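Serine protease (Arthrobacter nicotinovorans, PDB 3WY8) is a trypsin-like serine protease with keratinolytic activity, which probably hydrolyses peptide bonds through a catalytic triad set between two β-barrel domains. Local coordinates at residues A[43-48]-A[94-99]; A[76-81]-A[213-218]; A[56-61]-A[104-109]; A[201-204]-A[208-211]. One frame throughout, in Å; residues are numbered along the deposited sequence.

The four contacts trace the two-barrel, chymotrypsin-like fold of the protease domain. Contacts 1, 2 and 3 all reach the closed six-stranded barrel: strands 94-98 and 72-78 are neighbours in it, as are 72-78 and 55-60. Centres of contacts 1 and 2 lie about 9 Å apart. Along the chain the segments of contacts 1, 2 and 3 alternate, and contacts 1 and 3 close before contact 4 opens. Contact 4 lies just after strand 199-202 of the other sheet and shares helix 207-218 with contact 2, about 12 Å away between centres; that C-terminal helix thus joins the two barrels. Contacts 3 and 4 lie on opposite sides of the chain's centre.

Contact 1 (A[43-48]-A[94-99]); sequences HCLNEG and AFAVMN
Leu45 holds CG between its backbone N and carbonyl carbon (chi1 55°), a crowded position that, with chi2 at 66°, turns both methyls onto Ala94. Ala94 CB sits in the fork of the leucine, 3.4 Å from Leu45 CD1, tighter than usual carbon contact, and 3.7 Å from Leu45 CD2. The second methyl also runs on along the strand, with Leu45 CD2 4.1 Å from Phe95 C and 4.3 Å from Ala96 CB. Alanines suit the strand positions facing the loop because their single methyls admit the branched side chain close to the backbone. Shortening Leu45 to an alanine would remove both methyls and is likely to open a gap over Ala94 in this buried spot.

The loop is shaped beyond the leucine by an Asx turn, in which Asn46 OD1 accepts from Gly48 N at 2.9 Å. Gly48 has positive phi, which favours glycine. Just before the leucine, Cys44 forms the disulfide with Cys25, and His43 hydrogen-bonds to Asp92 and Ser171 in a geometry consistent with the catalytic triad of this family. Strand 94-98 is held between two barrel neighbours, Ala94 pairing with Thr40 of strand 37-40 and Phe95 with Tyr78 of strand 72-78, while on the opposite face of the strand the Phe95 ring packs on Ile209, Thr212 and Ala216 of helix 207-218.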
# COMPACT_ATOMS: atom_id res chain seq x y z
N HIS A 43 7.92 -0.06 -4.26
CA HIS A 43 8.94 -1.03 -3.82
C HIS A 43 8.37 -2.40 -3.41
O HIS A 43 9.13 -3.34 -3.16
CB HIS A 43 9.88 -0.43 -2.76
CG HIS A 43 9.32 -0.38 -1.37
ND1 HIS A 43 8.81 0.77 -0.80
CD2 HIS A 43 9.27 -1.33 -0.40
CE1 HIS A 43 8.43 0.52 0.44
NE2 HIS A 43 8.70 -0.75 0.71
N CYS A 44 7.04 -2.51 -3.40
CA CYS A 44 6.38 -3.78 -3.13
C CYS A 44 6.10 -4.57 -4.41
O CYS A 44 5.56 -5.67 -4.36
CB CYS A 44 5.07 -3.57 -2.37
SG CYS A 44 5.26 -2.93 -0.68
N LEU A 45 6.45 -4.01 -5.57
CA LEU A 45 6.22 -4.72 -6.83
C LEU A 45 7.24 -4.45 -7.94
O LEU A 45 7.13 -5.01 -9.03
CB LEU A 45 4.77 -4.52 -7.33
CG LEU A 45 4.21 -3.11 -7.53
CD1 LEU A 45 4.92 -2.37 -8.68
CD2 LEU A 45 2.71 -3.20 -7.82
N ASN A 46 8.21 -3.59 -7.66
CA ASN A 46 9.25 -3.27 -8.64
C ASN A 46 10.56 -2.93 -7.93
O ASN A 46 10.55 -2.22 -6.93
CB ASN A 46 8.80 -2.13 -9.56
CG ASN A 46 9.85 -1.76 -10.60
OD1 ASN A 46 10.82 -1.07 -10.29
ND2 ASN A 46 9.66 -2.23 -11.83
N GLU A 47 11.67 -3.43 -8.47
CA GLU A 47 12.99 -3.26 -7.85
C GLU A 47 13.37 -1.81 -7.52
O GLU A 47 14.10 -1.56 -6.55
CB GLU A 47 14.08 -3.91 -8.70
CG GLU A 47 13.98 -5.43 -8.78
CD GLU A 47 15.12 -6.06 -9.56
OE1 GLU A 47 15.81 -6.92 -8.99
OE2 GLU A 47 15.34 -5.67 -10.73
N GLY A 48 12.90 -0.86 -8.33
CA GLY A 48 13.10 0.57 -8.07
C GLY A 48 14.55 1.01 -7.98
O GLY A 48 15.04 1.33 -6.89
N ALA A 94 2.40 2.23 -6.36
CA ALA A 94 2.10 1.45 -7.55
C ALA A 94 0.77 0.73 -7.39
O ALA A 94 0.20 0.68 -6.30
CB ALA A 94 3.23 0.45 -7.82
N PHE A 95 0.27 0.19 -8.49
CA PHE A 95 -1.03 -0.45 -8.50
C PHE A 95 -0.93 -1.78 -9.20
O PHE A 95 -0.37 -1.89 -10.29
CB PHE A 95 -2.08 0.45 -9.15
CG PHE A 95 -2.22 1.78 -8.48
CD1 PHE A 95 -3.13 1.95 -7.44
CD2 PHE A 95 -1.41 2.85 -8.85
CE1 PHE A 95 -3.25 3.18 -6.80
CE2 PHE A 95 -1.52 4.08 -8.21
CZ PHE A 95 -2.44 4.25 -7.18
N ALA A 96 -1.44 -2.81 -8.54
CA ALA A 96 -1.48 -4.13 -9.12
C ALA A 96 -2.90 -4.39 -9.62
O ALA A 96 -3.87 -3.96 -9.00
CB ALA A 96 -1.08 -5.15 -8.08
N VAL A 97 -3.01 -5.08 -10.76
CA VAL A 97 -4.31 -5.49 -11.28
C VAL A 97 -4.41 -7.00 -11.18
O VAL A 97 -3.57 -7.73 -11.70
CB VAL A 97 -4.53 -5.01 -12.73
CG1 VAL A 97 -5.88 -5.48 -13.26
CG2 VAL A 97 -4.46 -3.49 -12.79
N MET A 98 -5.45 -7.46 -10.48
CA MET A 98 -5.55 -8.86 -10.09
C MET A 98 -6.34 -9.68 -11.10
O MET A 98 -7.30 -9.18 -11.70
CB MET A 98 -6.21 -8.98 -8.71
CG MET A 98 -5.57 -8.12 -7.61
SD MET A 98 -3.82 -8.47 -7.31
CE MET A 98 -3.00 -7.32 -8.34
N ASN A 99 -5.93 -10.93 -11.29
CA ASN A 99 -6.74 -11.91 -12.01
C ASN A 99 -8.06 -12.13 -11.29
O ASN A 99 -8.17 -11.88 -10.09
CB ASN A 99 -6.00 -13.26 -12.08
CG ASN A 99 -4.86 -13.26 -13.07
OD1 ASN A 99 -5.04 -12.99 -14.25
ND2 ASN A 99 -3.67 -13.59 -12.59

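Contact 2 (A[76-81]-A[213-218])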
# COMPACT_ATOMS: atom_id res chain seq x y z
N ALA A 76 -1.10 -8.02 -13.79
CA ALA A 76 -0.24 -6.93 -14.24
C ALA A 76 0.12 -5.98 -13.10
O ALA A 76 -0.58 -5.93 -12.09
CB ALA A 76 -0.89 -6.17 -15.39
N LEU A 77 1.23 -5.26 -13.27
CA LEU A 77 1.75 -4.36 -12.24
C LEU A 77 2.12 -3.03 -12.87
O LEU A 77 2.74 -3.00 -13.94
CB LEU A 77 2.97 -4.97 -11.55
CG LEU A 77 2.83 -6.39 -10.99
CD1 LEU A 77 4.20 -6.99 -10.71
CD2 LEU A 77 1.94 -6.40 -9.75
N TYR A 78 1.75 -1.94 -12.20
CA TYR A 78 1.93 -0.60 -12.74
C TYR A 78 2.60 0.35 -11.76
O TYR A 78 2.02 0.69 -10.73
CB TYR A 78 0.58 -0.03 -13.19
CG TYR A 78 -0.08 -0.88 -14.24
CD1 TYR A 78 0.18 -0.68 -15.59
CD2 TYR A 78 -0.92 -1.93 -13.88
CE1 TYR A 78 -0.41 -1.48 -16.56
CE2 TYR A 78 -1.52 -2.74 -14.84
CZ TYR A 78 -1.26 -2.51 -16.18
OH TYR A 78 -1.85 -3.32 -17.12
N ALA A 79 3.82 0.76 -12.09
CA ALA A 79 4.53 1.76 -11.30
C ALA A 79 4.89 2.94 -12.21
O ALA A 79 5.08 2.74 -13.41
CB ALA A 79 5.78 1.15 -10.68
N PRO A 80 4.99 4.16 -11.64
CA PRO A 80 5.42 5.29 -12.45
C PRO A 80 6.84 5.10 -12.97
O PRO A 80 7.64 4.39 -12.33
CB PRO A 80 5.36 6.48 -11.48
CG PRO A 80 5.26 5.90 -10.13
CD PRO A 80 4.61 4.56 -10.27
N THR A 81 7.14 5.72 -14.11
CA THR A 81 8.47 5.68 -14.71
C THR A 81 9.54 6.06 -13.69
O THR A 81 10.60 5.43 -13.61
CB THR A 81 8.57 6.65 -15.92
OG1 THR A 81 7.48 6.40 -16.81
CG2 THR A 81 9.89 6.45 -16.67
N TYR A 213 -2.33 5.36 -11.55
CA TYR A 213 -3.62 4.82 -11.14
C TYR A 213 -4.58 4.72 -12.33
O TYR A 213 -5.23 3.69 -12.52
CB TYR A 213 -4.23 5.66 -10.01
CG TYR A 213 -5.71 5.42 -9.83
CD1 TYR A 213 -6.17 4.27 -9.18
CD2 TYR A 213 -6.65 6.31 -10.35
CE1 TYR A 213 -7.53 4.03 -9.03
CE2 TYR A 213 -8.01 6.07 -10.21
CZ TYR A 213 -8.44 4.93 -9.55
OH TYR A 213 -9.79 4.70 -9.41
N ASN A 214 -4.64 5.79 -13.13
CA ASN A 214 -5.56 5.86 -14.27
C ASN A 214 -5.35 4.73 -15.27
O ASN A 214 -6.32 4.10 -15.71
CB ASN A 214 -5.44 7.22 -14.98
CG ASN A 214 -6.07 8.36 -14.19
OD1 ASN A 214 -6.94 8.15 -13.34
ND2 ASN A 214 -5.64 9.58 -14.48
N THR A 215 -4.10 4.46 -15.62
CA THR A 215 -3.79 3.36 -16.54
C THR A 215 -4.07 1.98 -15.91
O THR A 215 -4.66 1.11 -16.55
CB THR A 215 -2.35 3.46 -17.16
OG1 THR A 215 -2.18 2.45 -18.16
CG2 THR A 215 -1.25 3.32 -16.11
N ALA A 216 -3.69 1.81 -14.65
CA ALA A 216 -3.93 0.55 -13.95
C ALA A 216 -5.42 0.25 -13.84
O ALA A 216 -5.85 -0.87 -14.12
CB ALA A 216 -3.29 0.58 -12.56
N ALA A 217 -6.20 1.26 -13.46
CA ALA A 217 -7.63 1.09 -13.18
C ALA A 217 -8.46 0.67 -14.40
O ALA A 217 -9.51 0.05 -14.26
CB ALA A 217 -8.20 2.38 -12.58
N ALA A 218 -7.97 1.02 -15.59
CA ALA A 218 -8.64 0.66 -16.84
C ALA A 218 -8.19 -0.71 -17.37
O ALA A 218 -8.87 -1.31 -18.20
CB ALA A 218 -8.40 1.74 -17.88
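Tyr78, in extended conformation at the end of strand 72-78, comes within 6.1 Å, CA to CA, of Ala216, whose backbone is helical. This is the C-terminal helix of the chymotrypsin-like fold lying against the N-terminal barrel. No hydrogen bond links the two segments; they meet through one aromatic ring and the helix residues Ala216 and Thr215.

Chi1 of -59° sets Tyr78 CG anti to the carbonyl carbon and beside the backbone N, which brings one ring face to Ala216. Ala216 CA stands over that face, shifted toward the rim, in a CH-pi contact 4.2 Å from the Tyr78 centroid and 21° off the normal. The methyl supports the same part of the ring, with Ala216 CB 3.7 Å from Tyr78 CD2. From the preceding residue, Thr215 CG2 approaches Tyr78 CD1 obliquely at 4.3 Å. Alanine suits the place because its single methyl lets the ring come close to the helix backbone, whereas a broad, flat tyrosine can cover it at the partly exposed margin of the barrel. With a serine in place of Tyr78 the ring is gone, and the Ala216 face of the helix would probably be left less covered.

Tyr78 also packs on Thr212 and Ser219, and Ala216 on Phe95 of the adjoining strand. One turn back in the helix, Tyr213 O accepts from Ala217 N at 2.8 Å, and the Ala217 CB methyl rests 3.9 Å above the plane of the Tyr213 ring.

Contact 3 (A[56-61]-A[104-109])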
# COMPACT_ATOMS: atom_id res chain seq x y z
N PHE A 56 3.01 -12.12 -7.29
CA PHE A 56 2.43 -11.10 -6.42
C PHE A 56 1.05 -11.58 -5.99
O PHE A 56 0.14 -11.69 -6.82
CB PHE A 56 2.35 -9.76 -7.18
CG PHE A 56 1.79 -8.60 -6.37
CD1 PHE A 56 2.64 -7.63 -5.86
CD2 PHE A 56 0.41 -8.46 -6.18
CE1 PHE A 56 2.14 -6.53 -5.15
CE2 PHE A 56 -0.10 -7.37 -5.46
CZ PHE A 56 0.77 -6.41 -4.95
N ILE A 57 0.91 -11.88 -4.70
CA ILE A 57 -0.32 -12.45 -4.15
C ILE A 57 -0.92 -11.50 -3.12
O ILE A 57 -0.24 -11.06 -2.20
CB ILE A 57 -0.07 -13.84 -3.49
CG1 ILE A 57 0.68 -14.78 -4.44
CG2 ILE A 57 -1.38 -14.45 -2.96
CD1 ILE A 57 -0.04 -15.08 -5.77
N PHE A 58 -2.20 -11.19 -3.29
CA PHE A 58 -2.93 -10.31 -2.38
C PHE A 58 -3.92 -11.14 -1.58
O PHE A 58 -4.72 -11.88 -2.16
CB PHE A 58 -3.63 -9.20 -3.17
CG PHE A 58 -4.37 -8.20 -2.32
CD1 PHE A 58 -3.69 -7.34 -1.46
CD2 PHE A 58 -5.75 -8.08 -2.43
CE1 PHE A 58 -4.38 -6.39 -0.70
CE2 PHE A 58 -6.45 -7.14 -1.67
CZ PHE A 58 -5.76 -6.29 -0.80
N VAL A 59 -3.84 -11.05 -0.25
CA VAL A 59 -4.75 -11.79 0.62
C VAL A 59 -5.60 -10.82 1.45
O VAL A 59 -5.17 -10.37 2.51
CB VAL A 59 -4.00 -12.79 1.54
CG1 VAL A 59 -4.99 -13.72 2.21
CG2 VAL A 59 -2.96 -13.60 0.76
N PRO A 60 -6.81 -10.50 0.96
CA PRO A 60 -7.70 -9.59 1.69
C PRO A 60 -8.08 -10.17 3.04
O PRO A 60 -8.33 -11.38 3.14
CB PRO A 60 -8.95 -9.50 0.80
CG PRO A 60 -8.58 -10.09 -0.50
CD PRO A 60 -7.42 -11.00 -0.28
N ALA A 61 -8.11 -9.32 4.06
CA ALA A 61 -8.53 -9.72 5.42
C ALA A 61 -7.72 -10.90 5.99
O ALA A 61 -8.24 -11.69 6.78
CB ALA A 61 -10.04 -10.00 5.47
N GLN A 104 -14.70 -14.47 -10.25
CA GLN A 104 -15.12 -13.24 -9.58
C GLN A 104 -14.03 -12.17 -9.59
O GLN A 104 -12.85 -12.48 -9.49
CB GLN A 104 -15.50 -13.53 -8.13
CG GLN A 104 -16.78 -14.33 -7.93
CD GLN A 104 -17.14 -14.49 -6.47
OE1 GLN A 104 -16.51 -15.25 -5.73
NE2 GLN A 104 -18.16 -13.76 -6.03
N LYS A 105 -14.45 -10.91 -9.70
CA LYS A 105 -13.54 -9.76 -9.60
C LYS A 105 -13.35 -9.34 -8.14
O LYS A 105 -14.30 -9.37 -7.35
CB LYS A 105 -14.06 -8.59 -10.44
CG LYS A 105 -13.90 -8.80 -11.96
CD LYS A 105 -14.78 -7.86 -12.78
CE LYS A 105 -16.16 -8.48 -13.05
NZ LYS A 105 -16.98 -7.64 -13.98
N LEU A 106 -12.13 -8.95 -7.78
CA LEU A 106 -11.78 -8.66 -6.39
C LEU A 106 -12.76 -7.73 -5.67
O LEU A 106 -13.21 -8.03 -4.56
CB LEU A 106 -10.34 -8.13 -6.29
CG LEU A 106 -9.82 -7.72 -4.91
CD1 LEU A 106 -9.70 -8.92 -3.97
CD2 LEU A 106 -8.49 -7.03 -5.04
N ALA A 107 -13.07 -6.60 -6.30
CA ALA A 107 -13.93 -5.58 -5.68
C ALA A 107 -15.36 -6.06 -5.48
O ALA A 107 -16.07 -5.56 -4.60
CB ALA A 107 -13.89 -4.29 -6.49
N ASP A 108 -15.79 -7.02 -6.29
CA ASP A 108 -17.11 -7.62 -6.13
C ASP A 108 -17.18 -8.51 -4.89
O ASP A 108 -18.25 -8.71 -4.32
CB ASP A 108 -17.52 -8.41 -7.38
CG ASP A 108 -18.00 -7.52 -8.51
OD1 ASP A 108 -18.54 -6.42 -8.24
OD2 ASP A 108 -17.85 -7.92 -9.69
N VAL A 109 -16.02 -9.03 -4.48
CA VAL A 109 -15.92 -9.91 -3.31
C VAL A 109 -15.65 -9.12 -2.03
O VAL A 109 -16.29 -9.36 -1.00
CB VAL A 109 -14.86 -11.02 -3.51
CG1 VAL A 109 -14.82 -11.98 -2.31
CG2 VAL A 109 -15.13 -11.79 -4.79
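Leu106 reaches from the first turn of its helix to two side chains of strand 55-60, touching each with a different methyl. Its CG is anti to the backbone N (chi1 178°), which stretches the side chain outward, and chi2 near 66° turns the fork so that one methyl goes to each neighbour: Leu106 CD1 meets Pro60 CG at 3.8 Å, while Leu106 CD2 lies 3.9 Å from Phe58 CD2. The latter methyl is about equally near both atoms of the CD2-CE2 bond of Phe58, approaching the ring obliquely.

Phe58 also has its CG anti to the backbone N (chi1 -178°), and the phenylalanine and leucine side chains cross at about a right angle. Pro60, two residues on, faces the helix as Phe58 does, while Val59 between them points away, the ordinary alternation of a strand. The proline's own backbone N lies 4.2 Å above one face of the Phe58 ring, offset toward its rim. Leucine is apt here, since its two methyls serve two neighbours at once in a buried place where no hydrogen bond crosses between the segments.

Asp108, in the first turn of helix 106-110, makes a salt bridge with Lys35. The short helix follows strand 94-98 in the chain, and Leu106 packs over the neighbouring strands 55-60, 72-78 and 94-98, touching Trp72 and Met98 in the last two. Strand 55-60 is hydrogen-bonded through its backbone to strand 72-78, Phe58 to Trp72, and on its other side to strand 11-18, Val59 to Lys13.

Contact 4 (A[201-204]-A[208-211])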
# COMPACT_ATOMS: atom_id res chain seq x y z
N TYR A 201 6.62 7.41 6.81
CA TYR A 201 6.47 8.34 5.70
C TYR A 201 5.76 7.71 4.52
O TYR A 201 5.95 6.53 4.22
CB TYR A 201 7.83 8.89 5.27
CG TYR A 201 8.39 9.84 6.28
CD1 TYR A 201 8.03 11.19 6.25
CD2 TYR A 201 9.24 9.40 7.29
CE1 TYR A 201 8.52 12.08 7.20
CE2 TYR A 201 9.74 10.29 8.24
CZ TYR A 201 9.37 11.62 8.19
OH TYR A 201 9.85 12.51 9.12
N GLY A 202 4.92 8.52 3.86
CA GLY A 202 4.22 8.12 2.65
C GLY A 202 4.31 9.21 1.60
O GLY A 202 4.33 10.40 1.94
N PRO A 203 4.35 8.81 0.31
CA PRO A 203 4.49 9.81 -0.75
C PRO A 203 3.23 10.65 -0.97
O PRO A 203 2.11 10.21 -0.67
CB PRO A 203 4.75 8.95 -1.99
CG PRO A 203 4.08 7.67 -1.69
CD PRO A 203 4.30 7.44 -0.22
N TYR A 204 3.43 11.85 -1.49
CA TYR A 204 2.32 12.71 -1.86
C TYR A 204 1.63 12.13 -3.09
O TYR A 204 2.28 11.83 -4.09
CB TYR A 204 2.81 14.13 -2.15
CG TYR A 204 1.68 15.04 -2.57
CD1 TYR A 204 0.80 15.56 -1.63
CD2 TYR A 204 1.49 15.35 -3.92
CE1 TYR A 204 -0.25 16.38 -2.01
CE2 TYR A 204 0.44 16.18 -4.31
CZ TYR A 204 -0.42 16.69 -3.35
OH TYR A 204 -1.46 17.50 -3.74
N VAL A 208 1.53 12.49 -11.00
CA VAL A 208 2.31 11.35 -11.52
C VAL A 208 1.69 10.03 -11.06
O VAL A 208 1.42 9.13 -11.86
CB VAL A 208 3.80 11.45 -11.13
CG1 VAL A 208 4.56 10.19 -11.54
CG2 VAL A 208 4.45 12.70 -11.77
N ILE A 209 1.45 9.93 -9.75
CA ILE A 209 0.83 8.74 -9.18
C ILE A 209 -0.62 8.57 -9.69
O ILE A 209 -1.05 7.45 -9.97
CB ILE A 209 0.95 8.74 -7.63
CG1 ILE A 209 2.43 8.57 -7.25
CG2 ILE A 209 0.09 7.64 -7.01
CD1 ILE A 209 2.76 8.81 -5.76
N GLN A 210 -1.33 9.69 -9.85
CA GLN A 210 -2.67 9.67 -10.42
C GLN A 210 -2.68 9.06 -11.82
O GLN A 210 -3.55 8.25 -12.15
CB GLN A 210 -3.26 11.08 -10.47
CG GLN A 210 -4.68 11.13 -11.00
CD GLN A 210 -5.25 12.53 -11.00
OE1 GLN A 210 -4.52 13.51 -11.19
NE2 GLN A 210 -6.56 12.64 -10.79
N SER A 211 -1.72 9.46 -12.65
CA SER A 211 -1.60 8.92 -14.01
C SER A 211 -1.36 7.40 -14.02
O SER A 211 -1.91 6.69 -14.87
CB SER A 211 -0.51 9.65 -14.79
OG SER A 211 -0.92 10.96 -15.12
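Ile209 lays its CD1 methyl against the backbone carbonyl of Tyr204, 3.5 Å from Tyr204 O, and reaches on to the proline before it, where Ile209 CD1 is 4.3 Å from Pro203 CB. The contact spans the short connection by which the second barrel of the chymotrypsin-like fold, ending in strand 199-202, hands the chain to the C-terminal helix 207-218.

The isoleucine is extended toward the turn: CG1 lies anti to the carbonyl carbon (chi1 -68°), and chi2 of 169° carries CD1 straight outward. An isoleucine suits this buried place because its CG1-CD1 arm is long enough to reach the connection and is wholly apolar. Pro203 is fitting where the strand gives way to the turn, because its ring restricts the backbone and offers a compact apolar surface. Its ring is close to the probable catalytic triad but not in contact with it, and it packs on Thr93.

Tyr204 contributes its backbone to Ile209, while its ring goes elsewhere, the OH hydrogen-bonding to Ala119 O. Pro203 O is hydrogen-bonded to Ser187 OG, and on the helix Gln210 OE1 to Asn118 ND2. No hydrogen bond joins segments 201-204 and 208-211, and their closest CA atoms, those of Tyr204 and Ile209, remain 8.5 Å apart.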